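Local atomic coordinates of 3-oxoacyl-[acyl-carrier-protein] reductase (PDB entry 3U9L), a protein that belongs to the short-chain dehydrogenase/reductase family and probably catalyses the NADPH-dependent reduction of 3-oxoacyl-[acyl-carrier-protein]. Residues 173-185 / 287-299. Residues are numbered along the deposited sequence; the frame is centred on the assembly and turned at random.
Sequences QYARELSRWGIET and LHRVGLSDLLKPR
Arg180 reaches across to Asp294 in a side-on salt bridge. Its CB, CG and CD run past the guanidinium of Arg299, with Arg180 CG 3.5 Å from Arg299 NH2. The chain stays extended from CG to NE (chi2 -179°), which carries Arg180 NE to the syn lone pair of Asp294 OD1, 2.8 Å away. Arg180 CZ faces the same Asp294 OD1 at 3.5 Å. Arg180 NH2 completes the grip on Asp294 OD2 at 3.1 Å, nearly straight. The guanidinium and carboxylate planes are only 23° apart. Methyls CD2 of Leu295 and Leu292 lie obliquely beside Arg180 NE and NH2. A leucine at Arg180 would probably leave the Asp294 carboxylate without its charged mate and free to turn. Over one face of the guanidinium of Arg176, one turn earlier, lie Leu296 CD2 and Leu287 CD1; Arg176 NH2 reaches Leu295 O through a water. Ser179 O takes Arg299 N at 2.9 Å and Gly182 N from opposite faces of its plane, the latter closing the type I turn between helix 158-179 and strand 183-190 of the Rossmann-type sheet. The C-terminal tail after helix 272-289 is thus held on this helix-strand corner by a bidentate ion pair, a backbone bond and aliphatic packing together.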
loop_
_atom_site.group_PDB
_atom_site.type_symbol
_atom_site.label_atom_id
_atom_site.label_comp_id
_atom_site.label_asym_id
_atom_site.label_seq_id
_atom_site.Cartn_x
_atom_site.Cartn_y
_atom_site.Cartn_z
ATOM N N GLN A 173 -2.915 1.746 11.423
ATOM C CA GLN A 173 -4.146 2.424 11.688
ATOM C C GLN A 173 -5.001 1.711 12.728
ATOM O O GLN A 173 -5.493 2.354 13.684
ATOM C CB GLN A 173 -4.915 2.631 10.362
ATOM C CG GLN A 173 -4.215 3.567 9.325
ATOM C CD GLN A 173 -4.464 5.006 9.660
ATOM O OE1 GLN A 173 -5.585 5.576 9.392
ATOM N NE2 GLN A 173 -3.466 5.630 10.283
ATOM N N TYR A 174 -5.149 0.393 12.593
ATOM C CA TYR A 174 -5.929 -0.393 13.548
ATOM C C TYR A 174 -5.296 -0.346 14.926
ATOM O O TYR A 174 -6.002 -0.280 15.930
ATOM C CB TYR A 174 -6.013 -1.845 13.090
ATOM C CG TYR A 174 -7.223 -2.169 12.231
ATOM C CD1 TYR A 174 -8.504 -2.273 12.802
ATOM C CD2 TYR A 174 -7.088 -2.458 10.895
ATOM C CE1 TYR A 174 -9.623 -2.623 12.043
ATOM C CE2 TYR A 174 -8.223 -2.809 10.106
ATOM C CZ TYR A 174 -9.488 -2.877 10.694
ATOM O OH TYR A 174 -10.610 -3.238 9.952
ATOM N N ALA A 175 -3.965 -0.380 14.974
ATOM C CA ALA A 175 -3.248 -0.261 16.244
ATOM C C ALA A 175 -3.769 0.941 17.041
ATOM O O ALA A 175 -4.066 0.808 18.244
ATOM C CB ALA A 175 -1.714 -0.114 16.001
ATOM N N ARG A 176 -3.911 2.097 16.379
ATOM C CA ARG A 176 -4.406 3.325 17.061
ATOM C C ARG A 176 -5.900 3.240 17.357
ATOM O O ARG A 176 -6.363 3.651 18.410
ATOM C CB ARG A 176 -4.244 4.569 16.177
ATOM C CG ARG A 176 -2.839 5.027 15.781
ATOM C CD ARG A 176 -1.759 4.119 16.127
ATOM N NE ARG A 176 -0.503 4.596 15.510
ATOM C CZ ARG A 176 0.704 4.227 15.927
ATOM N NH1 ARG A 176 1.769 4.746 15.326
ATOM N NH2 ARG A 176 0.852 3.385 16.968
ATOM N N GLU A 177 -6.652 2.757 16.380
ATOM C CA GLU A 177 -8.097 2.790 16.453
ATOM C C GLU A 177 -8.633 1.727 17.427
ATOM O O GLU A 177 -9.734 1.858 17.919
ATOM C CB GLU A 177 -8.710 2.609 15.065
ATOM C CG GLU A 177 -8.339 3.713 14.005
ATOM C CD GLU A 177 -9.015 3.438 12.635
ATOM O OE1 GLU A 177 -10.003 2.674 12.614
ATOM O OE2 GLU A 177 -8.563 3.941 11.565
ATOM N N LEU A 178 -7.849 0.704 17.728
ATOM C CA LEU A 178 -8.278 -0.311 18.656
ATOM C C LEU A 178 -7.698 -0.090 20.040
ATOM O O LEU A 178 -8.050 -0.827 20.978
ATOM C CB LEU A 178 -7.826 -1.703 18.196
ATOM C CG LEU A 178 -8.413 -2.221 16.870
ATOM C CD1 LEU A 178 -7.746 -3.522 16.506
ATOM C CD2 LEU A 178 -9.951 -2.400 17.049
ATOM N N SER A 179 -6.740 0.822 20.174
ATOM C CA SER A 179 -6.066 0.877 21.462
ATOM C C SER A 179 -7.050 1.240 22.651
ATOM O O SER A 179 -6.869 0.748 23.770
ATOM C CB SER A 179 -4.869 1.829 21.456
ATOM O OG SER A 179 -5.366 3.121 21.213
ATOM N N ARG A 180 -8.012 2.128 22.418
ATOM C CA ARG A 180 -8.912 2.510 23.539
ATOM C C ARG A 180 -9.807 1.328 23.887
ATOM O O ARG A 180 -10.388 1.276 24.982
ATOM C CB ARG A 180 -9.702 3.771 23.220
ATOM C CG ARG A 180 -8.834 5.048 23.279
ATOM C CD ARG A 180 -9.663 6.257 22.973
ATOM N NE ARG A 180 -8.798 7.423 22.969
ATOM C CZ ARG A 180 -9.159 8.636 22.556
ATOM N NH1 ARG A 180 -10.396 8.862 22.144
ATOM N NH2 ARG A 180 -8.255 9.617 22.527
ATOM N N TRP A 181 -9.866 0.342 22.977
ATOM C CA TRP A 181 -10.619 -0.855 23.273
ATOM C C TRP A 181 -9.799 -1.871 24.027
ATOM O O TRP A 181 -10.285 -2.952 24.280
ATOM C CB TRP A 181 -11.238 -1.486 22.037
ATOM C CG TRP A 181 -12.178 -0.656 21.211
ATOM C CD1 TRP A 181 -11.838 0.233 20.200
ATOM C CD2 TRP A 181 -13.617 -0.718 21.213
ATOM N NE1 TRP A 181 -12.973 0.737 19.593
ATOM C CE2 TRP A 181 -14.072 0.200 20.214
ATOM C CE3 TRP A 181 -14.553 -1.433 21.977
ATOM C CZ2 TRP A 181 -15.414 0.381 19.941
ATOM C CZ3 TRP A 181 -15.892 -1.227 21.725
ATOM C CH2 TRP A 181 -16.314 -0.315 20.698
ATOM N N GLY A 182 -8.582 -1.528 24.428
ATOM C CA GLY A 182 -7.713 -2.464 25.093
ATOM C C GLY A 182 -6.957 -3.493 24.224
ATOM O O GLY A 182 -6.295 -4.399 24.768
ATOM N N ILE A 183 -7.075 -3.383 22.895
ATOM C CA ILE A 183 -6.476 -4.344 21.982
ATOM C C ILE A 183 -5.049 -3.934 21.553
ATOM O O ILE A 183 -4.809 -2.811 21.120
ATOM C CB ILE A 183 -7.388 -4.639 20.795
ATOM C CG1 ILE A 183 -8.651 -5.356 21.317
ATOM C CG2 ILE A 183 -6.699 -5.517 19.723
ATOM C CD1 ILE A 183 -9.792 -5.264 20.267
ATOM N N GLU A 184 -4.128 -4.858 21.737
ATOM C CA GLU A 184 -2.720 -4.630 21.495
ATOM C C GLU A 184 -2.380 -5.036 20.056
ATOM O O GLU A 184 -3.072 -5.865 19.467
ATOM C CB GLU A 184 -1.908 -5.478 22.464
ATOM C CG GLU A 184 -0.537 -4.881 22.795
ATOM C CD GLU A 184 0.102 -5.497 24.068
ATOM O OE1 GLU A 184 -0.650 -6.257 24.770
ATOM O OE2 GLU A 184 1.329 -5.191 24.342
ATOM N N THR A 185 -1.291 -4.491 19.525
ATOM C CA THR A 185 -0.832 -4.811 18.179
ATOM C C THR A 185 0.663 -5.066 18.186
ATOM O O THR A 185 1.439 -4.326 18.830
ATOM C CB THR A 185 -1.048 -3.643 17.224
ATOM O OG1 THR A 185 -2.453 -3.419 17.049
ATOM C CG2 THR A 185 -0.444 -3.958 15.838
ATOM N N LEU A 287 1.500 11.900 16.957
ATOM C CA LEU A 287 0.357 11.688 17.843
ATOM C C LEU A 287 0.566 12.444 19.155
ATOM O O LEU A 287 -0.390 12.948 19.750
ATOM C CB LEU A 287 0.167 10.176 18.073
ATOM C CG LEU A 287 -0.394 9.427 16.842
ATOM C CD1 LEU A 287 -0.469 7.941 17.175
ATOM C CD2 LEU A 287 -1.814 10.022 16.473
ATOM N N HIS A 288 1.824 12.550 19.591
ATOM C CA HIS A 288 2.141 13.396 20.752
ATOM C C HIS A 288 1.842 14.845 20.423
ATOM O O HIS A 288 1.204 15.563 21.187
ATOM C CB HIS A 288 3.613 13.223 21.117
ATOM C CG HIS A 288 3.882 11.999 21.921
ATOM N ND1 HIS A 288 3.615 11.936 23.265
ATOM C CD2 HIS A 288 4.460 10.810 21.595
ATOM C CE1 HIS A 288 3.985 10.743 23.738
ATOM N NE2 HIS A 288 4.511 10.049 22.736
ATOM N N ARG A 289 2.249 15.264 19.239
ATOM C CA ARG A 289 2.046 16.621 18.788
ATOM C C ARG A 289 0.583 17.042 18.778
ATOM O O ARG A 289 0.284 18.148 19.137
ATOM C CB ARG A 289 2.627 16.764 17.381
ATOM C CG ARG A 289 2.410 18.156 16.772
ATOM C CD ARG A 289 3.070 18.158 15.413
ATOM N NE ARG A 289 2.953 19.424 14.707
ATOM C CZ ARG A 289 3.272 19.604 13.428
ATOM N NH1 ARG A 289 3.734 18.558 12.701
ATOM N NH2 ARG A 289 3.101 20.806 12.874
ATOM N N VAL A 290 -0.333 16.157 18.381
ATOM C CA VAL A 290 -1.736 16.550 18.322
ATOM C C VAL A 290 -2.552 16.231 19.589
ATOM O O VAL A 290 -3.753 16.442 19.606
ATOM C CB VAL A 290 -2.441 15.993 17.072
ATOM C CG1 VAL A 290 -1.774 16.564 15.807
ATOM C CG2 VAL A 290 -2.432 14.459 17.078
ATOM N N GLY A 291 -1.914 15.679 20.610
ATOM C CA GLY A 291 -2.597 15.427 21.861
ATOM C C GLY A 291 -3.243 14.057 21.858
ATOM O O GLY A 291 -4.142 13.805 22.676
ATOM N N LEU A 292 -2.812 13.164 20.958
ATOM C CA LEU A 292 -3.398 11.820 20.908
ATOM C C LEU A 292 -2.435 10.732 21.278
ATOM O O LEU A 292 -2.516 9.616 20.751
ATOM C CB LEU A 292 -3.992 11.536 19.530
ATOM C CG LEU A 292 -5.251 12.383 19.274
ATOM C CD1 LEU A 292 -5.542 12.320 17.775
ATOM C CD2 LEU A 292 -6.407 11.759 20.085
ATOM N N SER A 293 -1.523 11.019 22.197
ATOM C CA SER A 293 -0.507 10.021 22.519
ATOM C C SER A 293 -1.096 8.776 23.217
ATOM O O SER A 293 -0.450 7.742 23.287
ATOM C CB SER A 293 0.575 10.630 23.424
ATOM O OG SER A 293 -0.029 11.012 24.643
ATOM N N ASP A 294 -2.301 8.874 23.770
ATOM C CA ASP A 294 -2.903 7.710 24.429
ATOM C C ASP A 294 -3.174 6.582 23.413
ATOM O O ASP A 294 -3.224 5.398 23.774
ATOM C CB ASP A 294 -4.193 8.101 25.185
ATOM C CG ASP A 294 -5.383 8.328 24.239
ATOM O OD1 ASP A 294 -6.329 7.478 24.192
ATOM O OD2 ASP A 294 -5.375 9.344 23.511
ATOM N N LEU A 295 -3.345 6.948 22.148
ATOM C CA LEU A 295 -3.555 5.968 21.078
ATOM C C LEU A 295 -2.327 5.063 20.851
ATOM O O LEU A 295 -2.433 4.048 20.164
ATOM C CB LEU A 295 -3.925 6.657 19.766
ATOM C CG LEU A 295 -5.215 7.461 19.919
ATOM C CD1 LEU A 295 -5.620 8.020 18.544
ATOM C CD2 LEU A 295 -6.321 6.619 20.574
ATOM N N LEU A 296 -1.193 5.434 21.457
ATOM C CA LEU A 296 0.064 4.715 21.271
ATOM C C LEU A 296 0.114 3.576 22.248
ATOM O O LEU A 296 1.000 2.724 22.174
ATOM C CB LEU A 296 1.286 5.618 21.500
ATOM C CG LEU A 296 1.437 6.633 20.341
ATOM C CD1 LEU A 296 2.399 7.766 20.726
ATOM C CD2 LEU A 296 1.914 5.911 19.022
ATOM N N LYS A 297 -0.835 3.558 23.176
ATOM C CA LYS A 297 -0.755 2.582 24.248
ATOM C C LYS A 297 -2.114 2.016 24.631
ATOM O O LYS A 297 -2.898 2.686 25.243
ATOM C CB LYS A 297 -0.066 3.216 25.472
ATOM C CG LYS A 297 0.219 2.204 26.570
ATOM C CD LYS A 297 -0.093 2.730 28.000
ATOM C CE LYS A 297 0.913 3.833 28.423
ATOM N NZ LYS A 297 1.042 4.031 29.926
ATOM N N PRO A 298 -2.394 0.774 24.254
ATOM C CA PRO A 298 -3.661 0.093 24.555
ATOM C C PRO A 298 -4.103 0.283 26.008
ATOM O O PRO A 298 -3.295 0.175 26.917
ATOM C CB PRO A 298 -3.337 -1.373 24.289
ATOM C CG PRO A 298 -2.305 -1.241 23.145
ATOM C CD PRO A 298 -1.427 -0.105 23.573
ATOM N N ARG A 299 -5.303 0.564 26.201
ATOM C CA ARG A 299 -5.892 0.882 27.469
ATOM C C ARG A 299 -5.809 -0.230 28.493
ATOM O O ARG A 299 -6.188 -1.349 28.222
ATOM C CB ARG A 299 -7.339 1.235 27.248
ATOM C CG ARG A 299 -8.011 1.706 28.483
ATOM C CD ARG A 299 -9.329 2.364 28.187
ATOM N NE ARG A 299 -9.221 3.618 27.468
ATOM C CZ ARG A 299 -10.266 4.354 27.170
ATOM N NH1 ARG A 299 -11.455 3.976 27.552
ATOM N NH2 ARG A 299 -10.139 5.499 26.519
HETATM O O HOH W 1 -0.759 2.273 18.588
HETATM O O HOH W 2 -5.498 3.883 24.434
HETATM O O HOH W 3 -5.665 -4.321 27.370
#